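Local coordinates for A207R protein, arginine decarboxylase (Paramecium bursaria Chlorella virus 1, PDB 2NV9) that catalyses the pyridoxal-5'-phosphate-dependent decarboxylation of arginine, as a TIM-barrel enzyme of the eukaryotic ornithine decarboxylase type, at residues Y209-G214 / V247-E252; R40-Y45 / N63-C68; R189-S194 / K239-E244. The protein carries 1 engineered substitution. All coordinates share one frame; numbering follows the deposited sequence.

Interaction 1. Residues Y209-G214 / V247-E252; sequences YILDIG and VTIVAE. With PLP (pyridoxal-5'-phosphate), chain J.
L211 and V250 lie at the heart of the pairing between two neighbouring parallel strands of the TIM barrel, 210-212 and 248-251. The L211 carbonyl takes a nearly straight bond (170°) from the amide of V250, with V250 N 2.8 Å from L211 O. Its own amide turns to T248 O, so L211 bridges T248 and V250 across its partner I249, as parallel pairing requires. L211 and I249 run side by side on the helix-facing side of the sheet, where L211 CD2 lies 4.0 Å from I249 CG2. V250 carries the ladder on, with I213 N 2.9 Å from V250 O. On the other face its CG2 branch, wedged between the backbone N and carbonyl carbon, rests 3.7 Å from D212 CB.

Beyond the strands, E252 N bonds to G214 O at 2.8 Å. D212, its CG anti to the backbone N (chi1 177°), reaches forward along the strand and closes an Asx turn through a 2.8 Å bond from G214 N to D212 OD1. The other oxygen, D212 OD2, comes within 2.6 Å of E252 OE2, the two carboxylate planes standing 82° apart. E252 OE1 points to the cofactor and ends 2.9 Å from PLP N1. Strand pairing and the Asx turn thus place a second-shell carboxylate, D212, directly behind the glutamate that faces the pyridine nitrogen, consistent with the acid-to-ring-nitrogen pairing known in relatives of ornithine decarboxylase.

Interaction 2. Residues R40-Y45 / N63-C68; sequences RVTPHY and NVNFDC
Y45 O accepts a straight bond from D67 N (2.8 Å, 170° at the hydrogen), joining strand 41-46 to strand 65-68 where both approach the cofactor. Two further bonds complete the ladder, more bent than the first: Y45 N donates to N65 O, and N65 N to P43 O at 2.9 Å. Y45 therefore bridges N65 and D67, the parallel pattern around its partner F66.

H44 adds side-chain contacts to the ladder. With CG beside the backbone N (chi1 -77°), its ring swings alongside N65, and N65 CB stands over the middle of one face, 3.3 Å from the H44 ring centroid, in a CH-pi contact. The amide of N65 is turned almost at right angles to that ring. At the ring edge ND1 serves as a donor: F66 O lies 3.1 Å from H44 ND1 and almost exactly in the imidazole plane, although the nitrogen itself approaches from above the plane of the F66 carbonyl. A face contact and an edge bond together fix the rotation of the imidazole. On the sheet face that carries Y45, V64 CG2 packs 4.0 Å from Y45 CB, and P43 CG meets the same valine.

The two strands and helix 53-61 form a beta-alpha-beta crossover of the barrel. Y45 packs on L55 and M59 of that helix, its hydroxyl bonding to N50 O, while F66 touches L56 of the same helix and V77 of helix 71-79. D67 touches PLP and E252, and H44 faces V250 of strand 248-251, the neighbour flanking strand 41-46.

Interaction 3. Residues R189-S194 / K239-E244; sequences RAIKSS and KDFFPE
F241, at the last turn of helix 229-241, lays one face of its ring against K192 of helix 184-204, while CB of the preceding D240, whose carboxylate bonds to the hydroxyl of Y188, backs the opposite face. K192 CA sits 3.9 Å from the F241 ring centroid, only 9° off the ring normal, a CH-pi contact over the face. The lysine chain then runs on past the rim: its chi1 of -178° sends the chain away from the backbone N, and K192 CG comes 3.7 Å from F241 CZ, the ammonium end continuing to a salt bridge with E196. The root of F241 is held too, its CB 4.1 Å from I191 CG2.

F242, where the chain leaves helical geometry, presents an edge instead of a face. I191 O lies in the plane of this ring, 3.6 Å from F242 CE2, and the S194 carbonyl carbon lies at the same rim, 3.8 Å from F242 CZ. I191 CG2 packs 3.7 Å from F242 CD2, so one methyl branch serves both phenylalanines. The side-chain contacts across the pair are apolar; the nearby S194 hydroxyl turns back on its own helix and bonds to A190 O at 2.8 Å.

Around this pair, K195 makes a cation-pi contact with F242, and F198 meets the same ring edge-to-face, as Y188 does F241. R40 holds the F242 carbonyl. I191 and S194 from helix 184-204 and F242 just after helix 229-241 all touch L211 of strand 210-212, so the helical layer packs on the sheet here.

Interactions 1 and 2 are successive strand pairs of the same parallel sheet, in the order 65-68, 41-46, 248-251, 210-212: strand 248-251 bonds to strand 41-46 through H44 N to A251 O (2.8 Å) and T42 N to I249 O (2.9 Å). Both deliver an acid to the PLP pocket, E252 from interaction 1 and D67 from interaction 2. Interaction 3 lies outside this wall, the side chain of S194 about 13 Å from the cofactor. It packs on interaction 1 where F242 CD2 comes 3.6 Å from L211 CD2, and reaches segment 40-45 at R40, whose NH1 lies 2.9 Å from F242 O. The helices pack on the outside of the sheet, while the cofactor sits at the C-terminal ends of its strands.

Interaction 1. Residues Y209-G214 / V247-E252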
loop_
_atom_site.group_PDB
_atom_site.type_symbol
_atom_site.label_atom_id
_atom_site.label_comp_id
_atom_site.label_asym_id
_atom_site.label_seq_id
_atom_site.Cartn_x
_atom_site.Cartn_y
_atom_site.Cartn_z
ATOM N N TYR B 209 -1.411 -2.509 -37.923
ATOM C CA TYR B 209 -0.693 -3.751 -38.132
ATOM C C TYR B 209 -0.338 -4.443 -36.820
ATOM O O TYR B 209 0.392 -5.427 -36.824
ATOM C CB TYR B 209 0.568 -3.480 -38.942
ATOM C CG TYR B 209 1.532 -2.532 -38.275
ATOM C CD1 TYR B 209 2.613 -3.019 -37.525
ATOM C CD2 TYR B 209 1.407 -1.156 -38.432
ATOM C CE1 TYR B 209 3.515 -2.154 -36.901
ATOM C CE2 TYR B 209 2.318 -0.273 -37.798
ATOM C CZ TYR B 209 3.360 -0.793 -37.053
ATOM O OH TYR B 209 4.264 0.088 -36.462
ATOM N N ILE B 210 -0.841 -3.925 -35.702
ATOM C CA ILE B 210 -0.486 -4.472 -34.401
ATOM C C ILE B 210 -1.713 -5.014 -33.630
ATOM O O ILE B 210 -2.711 -4.317 -33.461
ATOM C CB ILE B 210 0.317 -3.459 -33.505
ATOM C CG1 ILE B 210 1.697 -3.155 -34.105
ATOM C CG2 ILE B 210 0.508 -3.975 -32.060
ATOM C CD1 ILE B 210 2.546 -2.161 -33.261
ATOM N N LEU B 211 -1.594 -6.257 -33.173
ATOM C CA LEU B 211 -2.472 -6.803 -32.134
ATOM C C LEU B 211 -1.684 -6.908 -30.825
ATOM O O LEU B 211 -0.639 -7.522 -30.791
ATOM C CB LEU B 211 -3.011 -8.181 -32.519
ATOM C CG LEU B 211 -3.714 -9.023 -31.421
ATOM C CD1 LEU B 211 -5.050 -8.388 -31.006
ATOM C CD2 LEU B 211 -3.947 -10.452 -31.889
ATOM N N ASP B 212 -2.222 -6.325 -29.760
ATOM C CA ASP B 212 -1.594 -6.367 -28.471
ATOM C C ASP B 212 -2.570 -7.076 -27.519
ATOM O O ASP B 212 -3.619 -6.518 -27.206
ATOM C CB ASP B 212 -1.347 -4.940 -28.009
ATOM C CG ASP B 212 -0.742 -4.855 -26.591
ATOM O OD1 ASP B 212 -0.756 -5.841 -25.809
ATOM O OD2 ASP B 212 -0.245 -3.746 -26.292
ATOM N N ILE B 213 -2.226 -8.299 -27.110
ATOM C CA ILE B 213 -3.161 -9.145 -26.312
ATOM C C ILE B 213 -3.054 -8.847 -24.806
ATOM O O ILE B 213 -3.642 -9.566 -23.972
ATOM C CB ILE B 213 -2.951 -10.656 -26.563
ATOM C CG1 ILE B 213 -1.596 -11.112 -25.985
ATOM C CG2 ILE B 213 -3.165 -10.993 -28.058
ATOM C CD1 ILE B 213 -1.370 -12.612 -25.958
ATOM N N GLY B 214 -2.301 -7.803 -24.457
ATOM C CA GLY B 214 -2.193 -7.367 -23.035
ATOM C C GLY B 214 -1.566 -8.431 -22.143
ATOM O O GLY B 214 -0.764 -9.247 -22.618
ATOM N N VAL B 247 0.661 -8.903 -39.807
ATOM C CA VAL B 247 0.291 -8.434 -38.482
ATOM C C VAL B 247 1.384 -8.816 -37.494
ATOM O O VAL B 247 1.826 -9.969 -37.446
ATOM C CB VAL B 247 -1.092 -8.969 -38.034
ATOM C CG1 VAL B 247 -1.402 -8.577 -36.598
ATOM C CG2 VAL B 247 -2.207 -8.427 -38.981
ATOM N N THR B 248 1.847 -7.815 -36.758
ATOM C CA THR B 248 2.721 -8.006 -35.627
ATOM C C THR B 248 1.882 -8.174 -34.355
ATOM O O THR B 248 1.048 -7.320 -34.038
ATOM C CB THR B 248 3.615 -6.791 -35.446
ATOM O OG1 THR B 248 4.429 -6.630 -36.620
ATOM C CG2 THR B 248 4.481 -6.948 -34.186
ATOM N N ILE B 249 2.117 -9.271 -33.635
ATOM C CA ILE B 249 1.420 -9.530 -32.392
ATOM C C ILE B 249 2.373 -9.301 -31.195
ATOM O O ILE B 249 3.531 -9.770 -31.197
ATOM C CB ILE B 249 0.816 -10.940 -32.380
ATOM C CG1 ILE B 249 0.097 -11.169 -33.721
ATOM C CG2 ILE B 249 -0.128 -11.134 -31.140
ATOM C CD1 ILE B 249 -0.163 -12.544 -34.007
ATOM N N VAL B 250 1.879 -8.553 -30.212
ATOM C CA VAL B 250 2.619 -8.339 -28.954
ATOM C C VAL B 250 1.730 -8.659 -27.753
ATOM O O VAL B 250 0.521 -8.841 -27.917
ATOM C CB VAL B 250 3.239 -6.898 -28.839
ATOM C CG1 VAL B 250 4.096 -6.592 -30.121
ATOM C CG2 VAL B 250 2.168 -5.831 -28.616
ATOM N N ALA B 251 2.361 -8.812 -26.596
ATOM C CA ALA B 251 1.659 -8.993 -25.326
ATOM C C ALA B 251 2.300 -8.065 -24.276
ATOM O O ALA B 251 3.408 -7.569 -24.474
ATOM C CB ALA B 251 1.716 -10.457 -24.884
ATOM N N GLU B 252 1.597 -7.843 -23.164
ATOM C CA GLU B 252 2.159 -7.056 -22.054
ATOM C C GLU B 252 2.223 -7.910 -20.755
ATOM O O GLU B 252 1.574 -7.578 -19.768
ATOM C CB GLU B 252 1.275 -5.825 -21.835
ATOM C CG GLU B 252 1.009 -5.020 -23.113
ATOM C CD GLU B 252 -0.108 -4.027 -22.966
ATOM O OE1 GLU B 252 -0.896 -4.151 -22.035
ATOM O OE2 GLU B 252 -0.237 -3.121 -23.808
HETATM N N1 PLP J . -0.712 -4.311 -19.180
HETATM C C2 PLP J . -1.509 -3.434 -18.569
HETATM C C2A PLP J . -2.135 -2.256 -19.354
HETATM C C3 PLP J . -1.810 -3.617 -17.218
HETATM O O3 PLP J . -2.636 -2.722 -16.645
HETATM C C4 PLP J . -1.268 -4.689 -16.505
HETATM C C4A PLP J . -1.604 -4.916 -14.979
HETATM O O4A PLP J . -2.789 -4.872 -14.550
HETATM C C5 PLP J . -0.404 -5.556 -17.186
HETATM C C6 PLP J . -0.167 -5.322 -18.541
HETATM C C5A PLP J . 0.293 -6.776 -16.579
HETATM O O4P PLP J . -0.693 -7.692 -16.035
HETATM P P PLP J . -0.265 -9.139 -15.593
HETATM O O1P PLP J . -1.405 -9.841 -14.952
HETATM O O2P PLP J . 0.346 -9.953 -16.781
HETATM O O3P PLP J . 0.913 -8.896 -14.501
#

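Interaction 2. Residues R40-Y45 / N63-C68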
loop_
_atom_site.group_PDB
_atom_site.type_symbol
_atom_site.label_atom_id
_atom_site.label_comp_id
_atom_site.label_asym_id
_atom_site.label_seq_id
_atom_site.Cartn_x
_atom_site.Cartn_y
_atom_site.Cartn_z
ATOM N N ARG B 40 4.641 -16.460 -32.242
ATOM C CA ARG B 40 4.408 -15.203 -32.988
ATOM C C ARG B 40 4.329 -13.920 -32.156
ATOM O O ARG B 40 4.191 -12.824 -32.721
ATOM C CB ARG B 40 3.151 -15.274 -33.855
ATOM C CG ARG B 40 3.223 -16.219 -35.040
ATOM C CD ARG B 40 1.957 -16.087 -35.946
ATOM N NE ARG B 40 1.776 -14.739 -36.516
ATOM C CZ ARG B 40 0.644 -14.277 -37.062
ATOM N NH1 ARG B 40 -0.445 -15.043 -37.134
ATOM N NH2 ARG B 40 0.597 -13.040 -37.554
ATOM N N VAL B 41 4.444 -14.047 -30.833
ATOM C CA VAL B 41 4.055 -12.970 -29.968
ATOM C C VAL B 41 5.286 -12.402 -29.274
ATOM O O VAL B 41 5.983 -13.099 -28.539
ATOM C CB VAL B 41 2.995 -13.389 -28.886
ATOM C CG1 VAL B 41 2.576 -12.171 -28.010
ATOM C CG2 VAL B 41 1.742 -14.065 -29.498
ATOM N N THR B 42 5.528 -11.125 -29.507
ATOM C CA THR B 42 6.665 -10.479 -28.849
ATOM C C THR B 42 6.257 -9.924 -27.493
ATOM O O THR B 42 5.391 -9.071 -27.417
ATOM C CB THR B 42 7.252 -9.349 -29.697
ATOM O OG1 THR B 42 7.713 -9.883 -30.942
ATOM C CG2 THR B 42 8.363 -8.677 -28.929
ATOM N N PRO B 43 6.890 -10.410 -26.410
ATOM C CA PRO B 43 6.480 -9.914 -25.092
ATOM C C PRO B 43 7.121 -8.546 -24.734
ATOM O O PRO B 43 8.358 -8.342 -24.860
ATOM C CB PRO B 43 6.946 -11.014 -24.130
ATOM C CG PRO B 43 8.104 -11.677 -24.834
ATOM C CD PRO B 43 7.970 -11.415 -26.328
ATOM N N HIS B 44 6.251 -7.624 -24.316
ATOM C CA HIS B 44 6.662 -6.346 -23.756
ATOM C C HIS B 44 6.392 -6.444 -22.246
ATOM O O HIS B 44 5.260 -6.306 -21.830
ATOM C CB HIS B 44 5.860 -5.209 -24.408
ATOM C CG HIS B 44 6.335 -4.851 -25.786
ATOM N ND1 HIS B 44 6.918 -3.636 -26.067
ATOM C CD2 HIS B 44 6.320 -5.543 -26.950
ATOM C CE1 HIS B 44 7.251 -3.591 -27.348
ATOM N NE2 HIS B 44 6.860 -4.719 -27.912
ATOM N N TYR B 45 7.434 -6.756 -21.469
ATOM C CA TYR B 45 7.309 -6.992 -20.035
ATOM C C TYR B 45 6.720 -5.787 -19.275
ATOM O O TYR B 45 7.197 -4.665 -19.424
ATOM C CB TYR B 45 8.656 -7.393 -19.418
ATOM C CG TYR B 45 8.587 -7.495 -17.904
ATOM C CD1 TYR B 45 9.225 -6.550 -17.097
ATOM C CD2 TYR B 45 7.846 -8.522 -17.281
ATOM C CE1 TYR B 45 9.195 -6.636 -15.730
ATOM C CE2 TYR B 45 7.768 -8.601 -15.900
ATOM C CZ TYR B 45 8.440 -7.664 -15.126
ATOM O OH TYR B 45 8.409 -7.740 -13.772
ATOM N N ASN B 63 16.309 -10.176 -25.338
ATOM C CA ASN B 63 15.532 -9.581 -26.410
ATOM C C ASN B 63 14.031 -9.466 -26.128
ATOM O O ASN B 63 13.212 -9.512 -27.059
ATOM C CB ASN B 63 15.833 -10.275 -27.762
ATOM C CG ASN B 63 17.288 -10.145 -28.162
ATOM O OD1 ASN B 63 17.911 -9.090 -27.938
ATOM N ND2 ASN B 63 17.869 -11.239 -28.686
ATOM N N VAL B 64 13.665 -9.352 -24.844
ATOM C CA VAL B 64 12.283 -9.094 -24.487
ATOM C C VAL B 64 12.086 -7.590 -24.401
ATOM O O VAL B 64 12.974 -6.865 -23.946
ATOM C CB VAL B 64 11.712 -9.948 -23.246
ATOM C CG1 VAL B 64 12.758 -10.817 -22.590
ATOM C CG2 VAL B 64 10.931 -9.104 -22.221
ATOM N N ASN B 65 10.949 -7.124 -24.892
ATOM C CA ASN B 65 10.647 -5.709 -24.912
ATOM C C ASN B 65 9.944 -5.237 -23.618
ATOM O O ASN B 65 9.852 -5.987 -22.642
ATOM C CB ASN B 65 9.891 -5.361 -26.209
ATOM C CG ASN B 65 10.792 -5.470 -27.453
ATOM O OD1 ASN B 65 11.973 -5.752 -27.337
ATOM N ND2 ASN B 65 10.217 -5.271 -28.628
ATOM N N PHE B 66 9.438 -4.012 -23.612
ATOM C CA PHE B 66 8.955 -3.401 -22.379
ATOM C C PHE B 66 7.639 -2.634 -22.490
ATOM O O PHE B 66 7.371 -1.934 -23.486
ATOM C CB PHE B 66 10.068 -2.517 -21.755
ATOM C CG PHE B 66 11.265 -3.287 -21.360
ATOM C CD1 PHE B 66 11.332 -3.907 -20.111
ATOM C CD2 PHE B 66 12.323 -3.431 -22.243
ATOM C CE1 PHE B 66 12.460 -4.650 -19.736
ATOM C CE2 PHE B 66 13.475 -4.153 -21.881
ATOM C CZ PHE B 66 13.549 -4.756 -20.643
ATOM N N ASP B 67 6.804 -2.813 -21.462
ATOM C CA ASP B 67 5.574 -2.072 -21.297
ATOM C C ASP B 67 5.826 -1.139 -20.111
ATOM O O ASP B 67 5.929 -1.609 -18.949
ATOM C CB ASP B 67 4.386 -3.050 -21.021
ATOM C CG ASP B 67 3.190 -2.394 -20.365
ATOM O OD1 ASP B 67 2.314 -3.146 -19.850
ATOM O OD2 ASP B 67 3.087 -1.160 -20.323
ATOM N N CYS B 68 5.930 0.158 -20.390
ATOM C CA CYS B 68 6.138 1.170 -19.335
ATOM C C CYS B 68 4.865 1.977 -19.069
ATOM O O CYS B 68 4.167 2.340 -19.999
ATOM C CB CYS B 68 7.289 2.113 -19.696
ATOM S SG CYS B 68 8.916 1.318 -19.790
#

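Interaction 3. Residues R189-S194 / K239-E244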
loop_
_atom_site.group_PDB
_atom_site.type_symbol
_atom_site.label_atom_id
_atom_site.label_comp_id
_atom_site.label_asym_id
_atom_site.label_seq_id
_atom_site.Cartn_x
_atom_site.Cartn_y
_atom_site.Cartn_z
ATOM N N ARG B 189 -12.514 -14.395 -27.140
ATOM C CA ARG B 189 -13.500 -13.316 -27.349
ATOM C C ARG B 189 -12.855 -11.931 -27.539
ATOM O O ARG B 189 -13.329 -11.137 -28.319
ATOM C CB ARG B 189 -14.556 -13.250 -26.225
ATOM C CG ARG B 189 -15.428 -14.508 -26.149
ATOM C CD ARG B 189 -16.612 -14.389 -25.225
ATOM N NE ARG B 189 -17.316 -15.661 -25.173
ATOM C CZ ARG B 189 -18.586 -15.802 -24.784
ATOM N NH1 ARG B 189 -19.266 -14.731 -24.350
ATOM N NH2 ARG B 189 -19.157 -17.005 -24.782
ATOM N N ALA B 190 -11.805 -11.645 -26.783
ATOM C CA ALA B 190 -11.136 -10.359 -26.854
ATOM C C ALA B 190 -10.416 -10.198 -28.190
ATOM O O ALA B 190 -10.452 -9.140 -28.769
ATOM C CB ALA B 190 -10.155 -10.194 -25.686
ATOM N N ILE B 191 -9.819 -11.282 -28.674
ATOM C CA ILE B 191 -9.097 -11.251 -29.960
ATOM C C ILE B 191 -10.095 -11.100 -31.123
ATOM O O ILE B 191 -9.842 -10.381 -32.070
ATOM C CB ILE B 191 -8.091 -12.438 -30.107
ATOM C CG1 ILE B 191 -6.966 -12.298 -29.047
ATOM C CG2 ILE B 191 -7.516 -12.500 -31.532
ATOM C CD1 ILE B 191 -6.292 -13.597 -28.653
ATOM N N LYS B 192 -11.273 -11.732 -30.999
ATOM C CA LYS B 192 -12.333 -11.543 -31.994
ATOM C C LYS B 192 -12.796 -10.083 -32.051
ATOM O O LYS B 192 -12.881 -9.484 -33.112
ATOM C CB LYS B 192 -13.551 -12.468 -31.673
ATOM C CG LYS B 192 -14.663 -12.354 -32.701
ATOM C CD LYS B 192 -15.854 -13.249 -32.265
ATOM C CE LYS B 192 -16.910 -13.369 -33.333
ATOM N NZ LYS B 192 -17.162 -12.081 -34.071
ATOM N N SER B 193 -13.124 -9.525 -30.892
ATOM C CA SER B 193 -13.527 -8.116 -30.813
ATOM C C SER B 193 -12.433 -7.163 -31.355
ATOM O O SER B 193 -12.754 -6.143 -31.971
ATOM C CB SER B 193 -13.820 -7.715 -29.365
ATOM O OG SER B 193 -14.894 -8.453 -28.815
ATOM N N SER B 194 -11.175 -7.516 -31.088
ATOM C CA SER B 194 -9.994 -6.780 -31.607
ATOM C C SER B 194 -9.917 -6.779 -33.150
ATOM O O SER B 194 -9.657 -5.742 -33.761
ATOM C CB SER B 194 -8.690 -7.326 -30.990
ATOM O OG SER B 194 -8.623 -7.158 -29.580
ATOM N N LYS B 239 -4.900 -17.572 -34.949
ATOM C CA LYS B 239 -5.057 -18.266 -36.212
ATOM C C LYS B 239 -6.424 -17.951 -36.876
ATOM O O LYS B 239 -6.489 -17.734 -38.077
ATOM C CB LYS B 239 -4.905 -19.771 -35.983
ATOM C CG LYS B 239 -4.266 -20.492 -37.118
ATOM C CD LYS B 239 -4.320 -22.018 -36.871
ATOM C CE LYS B 239 -5.524 -22.686 -37.565
ATOM N NZ LYS B 239 -5.308 -22.922 -39.062
ATOM N N ASP B 240 -7.482 -17.875 -36.063
ATOM C CA ASP B 240 -8.834 -17.517 -36.523
ATOM C C ASP B 240 -8.982 -16.082 -37.010
ATOM O O ASP B 240 -9.679 -15.841 -37.997
ATOM C CB ASP B 240 -9.861 -17.752 -35.402
ATOM C CG ASP B 240 -10.578 -19.098 -35.526
ATOM O OD1 ASP B 240 -10.617 -19.657 -36.626
ATOM O OD2 ASP B 240 -11.144 -19.576 -34.518
ATOM N N PHE B 241 -8.346 -15.140 -36.296
ATOM C CA PHE B 241 -8.637 -13.725 -36.468
ATOM C C PHE B 241 -7.482 -12.880 -37.022
ATOM O O PHE B 241 -7.737 -11.901 -37.703
ATOM C CB PHE B 241 -9.250 -13.133 -35.186
ATOM C CG PHE B 241 -10.514 -13.870 -34.727
ATOM C CD1 PHE B 241 -11.676 -13.827 -35.500
ATOM C CD2 PHE B 241 -10.508 -14.637 -33.589
ATOM C CE1 PHE B 241 -12.820 -14.519 -35.112
ATOM C CE2 PHE B 241 -11.641 -15.321 -33.194
ATOM C CZ PHE B 241 -12.799 -15.256 -33.966
ATOM N N PHE B 242 -6.234 -13.280 -36.758
ATOM C CA PHE B 242 -5.050 -12.562 -37.261
ATOM C C PHE B 242 -3.991 -13.501 -37.887
ATOM O O PHE B 242 -2.830 -13.487 -37.451
ATOM C CB PHE B 242 -4.410 -11.761 -36.104
ATOM C CG PHE B 242 -5.252 -10.609 -35.607
ATOM C CD1 PHE B 242 -5.061 -9.311 -36.110
ATOM C CD2 PHE B 242 -6.223 -10.815 -34.622
ATOM C CE1 PHE B 242 -5.847 -8.241 -35.632
ATOM C CE2 PHE B 242 -7.009 -9.783 -34.151
ATOM C CZ PHE B 242 -6.847 -8.501 -34.644
ATOM N N PRO B 243 -4.384 -14.342 -38.866
ATOM C CA PRO B 243 -3.434 -15.279 -39.495
ATOM C C PRO B 243 -2.392 -14.601 -40.380
ATOM O O PRO B 243 -1.334 -15.168 -40.629
ATOM C CB PRO B 243 -4.352 -16.198 -40.346
ATOM C CG PRO B 243 -5.477 -15.335 -40.711
ATOM C CD PRO B 243 -5.739 -14.508 -39.443
ATOM N N GLU B 244 -2.697 -13.400 -40.856
ATOM C CA GLU B 244 -1.797 -12.650 -41.759
ATOM C C GLU B 244 -0.416 -12.427 -41.134
ATOM O O GLU B 244 -0.315 -11.942 -40.008
ATOM C CB GLU B 244 -2.415 -11.282 -42.088
ATOM C CG GLU B 244 -3.805 -11.369 -42.733
ATOM C CD GLU B 244 -4.963 -11.467 -41.740
ATOM O OE1 GLU B 244 -4.752 -11.370 -40.514
ATOM O OE2 GLU B 244 -6.125 -11.674 -42.216
#